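Local coordinates for protein NEQ263 (Nanoarchaeum equitans Kin4-M, PDB 5BN3) that probably binds ATP and, paired with its alpha-chain partner, forms the catalytic core of an archaeal ATP synthase, at residues Y231-R242 and R249-L259. Sequence-based numbering, arbitrary orientation.
Sequences YADALREISTLR and RGYPAYLYTDL
R236 lays its guanidinium flat over one face of the Y251 ring, a cation-pi stack with planes 15° apart and R236 CZ 4.2 Å from the Y251 centroid. Its long chain, bent at chi3 (60°), reaches past the G250 backbone to that face. In the guanidinium plane, R236 NH1 donates to R249 O (2.8 Å) and NH2 forms a salt bridge with D233 OD2, limiting rotation; E342 of a neighbouring alpha-chain subunit also pairs with NH1. G250, with positive phi and no side chain, brings its O within 3.3 Å of R236 CG.

The tight part lies deeper. L235 CD2 lies 3.9 Å from P252 CG, whose compact apolar ring suits the site, and also touches L255 CD1 and the D258 carboxylate. The small A232 lets Y251 CE1 come 3.7 Å from A232 CB. Y231 OH is directed at D258 OD2 as a donor, though the modelled distance is doubtfully short; R204 hydrogen-bonds Y231 OH and forms a salt bridge with D258 OD1.

Toward the C-terminal end of helix 228-241 the fit is looser and wetter. Waters link L235 O with Y254 OH and S239 OG with G250 O; E244 hydrogen-bonds both hydroxyls and salt-bridges the poorly ordered R242.

The axes of 231-241 and 255-259 run at 124°; helix 290-296 packs on A232, Y251 and L255, helix 196-215 on Y231 and I238, and strand 38-43 on I238 and L241.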
loop_
_atom_site.group_PDB
_atom_site.type_symbol
_atom_site.label_atom_id
_atom_site.label_comp_id
_atom_site.label_asym_id
_atom_site.label_seq_id
_atom_site.Cartn_x
_atom_site.Cartn_y
_atom_site.Cartn_z
ATOM N N TYR B 231 19.540 -6.905 13.369
ATOM C CA TYR B 231 20.667 -6.677 12.472
ATOM C C TYR B 231 20.249 -5.852 11.261
ATOM O O TYR B 231 20.926 -4.895 10.882
ATOM C CB TYR B 231 21.288 -8.001 12.012
ATOM C CG TYR B 231 22.341 -7.803 10.947
ATOM C CD1 TYR B 231 23.651 -7.508 11.290
ATOM C CD2 TYR B 231 22.020 -7.885 9.600
ATOM C CE1 TYR B 231 24.613 -7.311 10.321
ATOM C CE2 TYR B 231 22.973 -7.686 8.627
ATOM C CZ TYR B 231 24.265 -7.396 8.993
ATOM O OH TYR B 231 25.216 -7.204 8.018
ATOM N N ALA B 232 19.140 -6.239 10.643
ATOM C CA ALA B 232 18.615 -5.504 9.501
ATOM C C ALA B 232 18.283 -4.061 9.876
ATOM O O ALA B 232 18.475 -3.147 9.074
ATOM C CB ALA B 232 17.392 -6.203 8.943
ATOM N N ASP B 233 17.782 -3.867 11.094
ATOM C CA ASP B 233 17.427 -2.539 11.582
ATOM C C ASP B 233 18.662 -1.647 11.678
ATOM O O ASP B 233 18.623 -0.470 11.317
ATOM C CB ASP B 233 16.744 -2.645 12.948
ATOM C CG ASP B 233 16.329 -1.296 13.500
ATOM O OD1 ASP B 233 17.184 -0.599 14.089
ATOM O OD2 ASP B 233 15.142 -0.926 13.356
ATOM N N ALA B 234 19.757 -2.216 12.165
ATOM C CA ALA B 234 21.013 -1.486 12.273
ATOM C C ALA B 234 21.567 -1.144 10.892
ATOM O O ALA B 234 22.093 -0.049 10.681
ATOM C CB ALA B 234 22.020 -2.289 13.068
ATOM N N LEU B 235 21.451 -2.082 9.955
ATOM C CA LEU B 235 21.904 -1.855 8.586
ATOM C C LEU B 235 21.118 -0.724 7.931
ATOM O O LEU B 235 21.677 0.085 7.189
ATOM C CB LEU B 235 21.776 -3.136 7.754
ATOM C CG LEU B 235 22.577 -3.155 6.450
ATOM C CD1 LEU B 235 24.064 -3.240 6.750
ATOM C CD2 LEU B 235 22.147 -4.297 5.537
ATOM N N ARG B 236 19.820 -0.673 8.211
ATOM C CA ARG B 236 18.960 0.381 7.685
ATOM C C ARG B 236 19.324 1.728 8.293
ATOM O O ARG B 236 19.260 2.763 7.626
ATOM C CB ARG B 236 17.492 0.055 7.971
ATOM C CG ARG B 236 16.516 1.144 7.562
ATOM C CD ARG B 236 15.078 0.685 7.736
ATOM N NE ARG B 236 14.773 0.341 9.125
ATOM C CZ ARG B 236 13.624 -0.192 9.529
ATOM N NH1 ARG B 236 12.664 -0.446 8.652
ATOM N NH2 ARG B 236 13.440 -0.475 10.808
ATOM N N GLU B 237 19.701 1.709 9.565
ATOM C CA GLU B 237 20.091 2.927 10.255
ATOM C C GLU B 237 21.317 3.547 9.585
ATOM O O GLU B 237 21.359 4.752 9.330
ATOM C CB GLU B 237 20.365 2.629 11.728
ATOM C CG GLU B 237 20.657 3.862 12.548
ATOM C CD GLU B 237 20.692 3.585 14.034
ATOM O OE1 GLU B 237 20.358 2.453 14.451
ATOM O OE2 GLU B 237 21.052 4.507 14.791
ATOM N N ILE B 238 22.301 2.705 9.288
ATOM C CA ILE B 238 23.516 3.132 8.602
ATOM C C ILE B 238 23.224 3.554 7.166
ATOM O O ILE B 238 23.728 4.577 6.698
ATOM C CB ILE B 238 24.569 2.007 8.609
ATOM C CG1 ILE B 238 24.921 1.639 10.051
ATOM C CG2 ILE B 238 25.813 2.423 7.840
ATOM C CD1 ILE B 238 25.889 0.494 10.178
ATOM N N SER B 239 22.409 2.767 6.473
ATOM C CA SER B 239 22.028 3.078 5.100
ATOM C C SER B 239 21.340 4.433 4.984
ATOM O O SER B 239 21.495 5.119 3.981
ATOM C CB SER B 239 21.112 1.988 4.542
ATOM O OG SER B 239 20.628 2.349 3.262
ATOM N N THR B 240 20.584 4.804 6.014
ATOM C CA THR B 240 19.840 6.061 6.035
ATOM C C THR B 240 20.740 7.242 6.423
ATOM O O THR B 240 20.503 8.378 6.003
ATOM C CB THR B 240 18.633 5.971 6.999
ATOM O OG1 THR B 240 17.830 4.833 6.656
ATOM C CG2 THR B 240 17.779 7.215 6.915
ATOM N N LEU B 241 21.780 6.967 7.207
ATOM C CA LEU B 241 22.756 7.992 7.585
ATOM C C LEU B 241 23.591 8.401 6.376
ATOM O O LEU B 241 23.797 9.588 6.119
ATOM C CB LEU B 241 23.648 7.495 8.722
ATOM C CG LEU B 241 22.997 7.504 10.105
ATOM C CD1 LEU B 241 23.922 6.891 11.136
ATOM C CD2 LEU B 241 22.620 8.920 10.507
ATOM N N ARG B 242 24.083 7.405 5.647
ATOM C CA ARG B 242 24.492 7.603 4.270
ATOM C C ARG B 242 23.199 8.045 3.605
ATOM O O ARG B 242 22.135 7.561 3.960
ATOM C CB ARG B 242 24.951 6.268 3.684
ATOM C CG ARG B 242 26.330 6.285 3.052
ATOM C CD ARG B 242 27.150 5.069 3.480
ATOM N NE ARG B 242 26.460 3.802 3.233
ATOM C CZ ARG B 242 26.977 2.602 3.488
ATOM N NH1 ARG B 242 28.198 2.493 3.995
ATOM N NH2 ARG B 242 26.274 1.509 3.232
ATOM N N ARG B 249 10.237 -0.561 2.930
ATOM C CA ARG B 249 10.222 -0.262 4.368
ATOM C C ARG B 249 11.482 0.435 4.872
ATOM O O ARG B 249 11.829 0.319 6.049
ATOM C CB ARG B 249 9.972 -1.528 5.199
ATOM C CG ARG B 249 8.543 -2.048 5.162
ATOM C CD ARG B 249 8.409 -3.326 5.980
ATOM N NE ARG B 249 7.128 -3.998 5.774
ATOM C CZ ARG B 249 6.147 -4.046 6.672
ATOM N NH1 ARG B 249 6.295 -3.464 7.854
ATOM N NH2 ARG B 249 5.018 -4.683 6.388
ATOM N N GLY B 250 12.165 1.156 3.990
ATOM C CA GLY B 250 13.372 1.861 4.378
ATOM C C GLY B 250 14.633 1.016 4.337
ATOM O O GLY B 250 15.741 1.555 4.380
ATOM N N TYR B 251 14.475 -0.305 4.267
ATOM C CA TYR B 251 15.625 -1.204 4.207
ATOM C C TYR B 251 16.424 -0.967 2.929
ATOM O O TYR B 251 15.842 -0.699 1.874
ATOM C CB TYR B 251 15.175 -2.667 4.291
ATOM C CG TYR B 251 14.597 -3.060 5.634
ATOM C CD1 TYR B 251 15.414 -3.227 6.743
ATOM C CD2 TYR B 251 13.236 -3.279 5.788
ATOM C CE1 TYR B 251 14.889 -3.593 7.970
ATOM C CE2 TYR B 251 12.704 -3.649 7.006
ATOM C CZ TYR B 251 13.534 -3.801 8.090
ATOM O OH TYR B 251 13.000 -4.166 9.301
ATOM N N PRO B 252 17.760 -1.057 3.018
ATOM C CA PRO B 252 18.616 -0.807 1.852
ATOM C C PRO B 252 18.380 -1.814 0.729
ATOM O O PRO B 252 17.984 -2.953 0.988
ATOM C CB PRO B 252 20.037 -0.963 2.412
ATOM C CG PRO B 252 19.879 -1.764 3.667
ATOM C CD PRO B 252 18.544 -1.375 4.225
ATOM N N ALA B 253 18.630 -1.389 -0.503
ATOM C CA ALA B 253 18.415 -2.223 -1.681
ATOM C C ALA B 253 19.276 -3.485 -1.687
ATOM O O ALA B 253 18.908 -4.494 -2.292
ATOM C CB ALA B 253 18.673 -1.410 -2.931
ATOM N N TYR B 254 20.422 -3.420 -1.018
ATOM C CA TYR B 254 21.368 -4.530 -0.990
ATOM C C TYR B 254 21.186 -5.438 0.228
ATOM O O TYR B 254 22.096 -6.184 0.581
ATOM C CB TYR B 254 22.802 -3.994 -1.027
ATOM C CG TYR B 254 23.069 -2.907 -0.013
ATOM C CD1 TYR B 254 23.417 -3.218 1.294
ATOM C CD2 TYR B 254 22.980 -1.571 -0.365
ATOM C CE1 TYR B 254 23.662 -2.230 2.219
ATOM C CE2 TYR B 254 23.225 -0.580 0.550
ATOM C CZ TYR B 254 23.564 -0.910 1.840
ATOM O OH TYR B 254 23.808 0.084 2.759
ATOM N N LEU B 255 20.015 -5.379 0.862
ATOM C CA LEU B 255 19.763 -6.166 2.073
ATOM C C LEU B 255 19.996 -7.664 1.867
ATOM O O LEU B 255 20.611 -8.317 2.707
ATOM C CB LEU B 255 18.349 -5.912 2.611
ATOM C CG LEU B 255 17.984 -6.676 3.889
ATOM C CD1 LEU B 255 18.981 -6.371 4.994
ATOM C CD2 LEU B 255 16.574 -6.344 4.349
ATOM N N TYR B 256 19.519 -8.199 0.747
ATOM C CA TYR B 256 19.734 -9.607 0.423
ATOM C C TYR B 256 21.223 -9.930 0.370
ATOM O O TYR B 256 21.678 -10.914 0.952
ATOM C CB TYR B 256 19.079 -9.951 -0.918
ATOM C CG TYR B 256 19.388 -11.345 -1.429
ATOM C CD1 TYR B 256 20.493 -11.583 -2.240
ATOM C CD2 TYR B 256 18.567 -12.418 -1.117
ATOM C CE1 TYR B 256 20.777 -12.848 -2.710
ATOM C CE2 TYR B 256 18.842 -13.690 -1.589
ATOM C CZ TYR B 256 19.948 -13.897 -2.382
ATOM O OH TYR B 256 20.232 -15.156 -2.855
ATOM N N THR B 257 21.974 -9.101 -0.345
ATOM C CA THR B 257 23.402 -9.333 -0.527
ATOM C C THR B 257 24.163 -9.229 0.797
ATOM O O THR B 257 25.077 -10.008 1.055
ATOM C CB THR B 257 23.991 -8.365 -1.574
ATOM O OG1 THR B 257 23.313 -8.554 -2.822
ATOM C CG2 THR B 257 25.474 -8.620 -1.776
ATOM N N ASP B 258 23.773 -8.280 1.641
ATOM C CA ASP B 258 24.429 -8.122 2.932
ATOM C C ASP B 258 24.126 -9.289 3.869
ATOM O O ASP B 258 25.020 -9.791 4.551
ATOM C CB ASP B 258 24.037 -6.799 3.583
ATOM C CG ASP B 258 24.771 -6.555 4.879
ATOM O OD1 ASP B 258 25.871 -5.964 4.843
ATOM O OD2 ASP B 258 24.257 -6.964 5.939
ATOM N N LEU B 259 22.869 -9.724 3.903
ATOM C CA LEU B 259 22.492 -10.888 4.703
ATOM C C LEU B 259 23.238 -12.132 4.231
ATOM O O LEU B 259 23.680 -12.951 5.039
ATOM C CB LEU B 259 20.977 -11.117 4.646
ATOM C CG LEU B 259 20.091 -10.131 5.413
ATOM C CD1 LEU B 259 18.612 -10.437 5.193
ATOM C CD2 LEU B 259 20.420 -10.162 6.897
HETATM O O HOH W 1 24.115 0.093 5.298
HETATM O O HOH W 2 17.927 2.574 3.290
#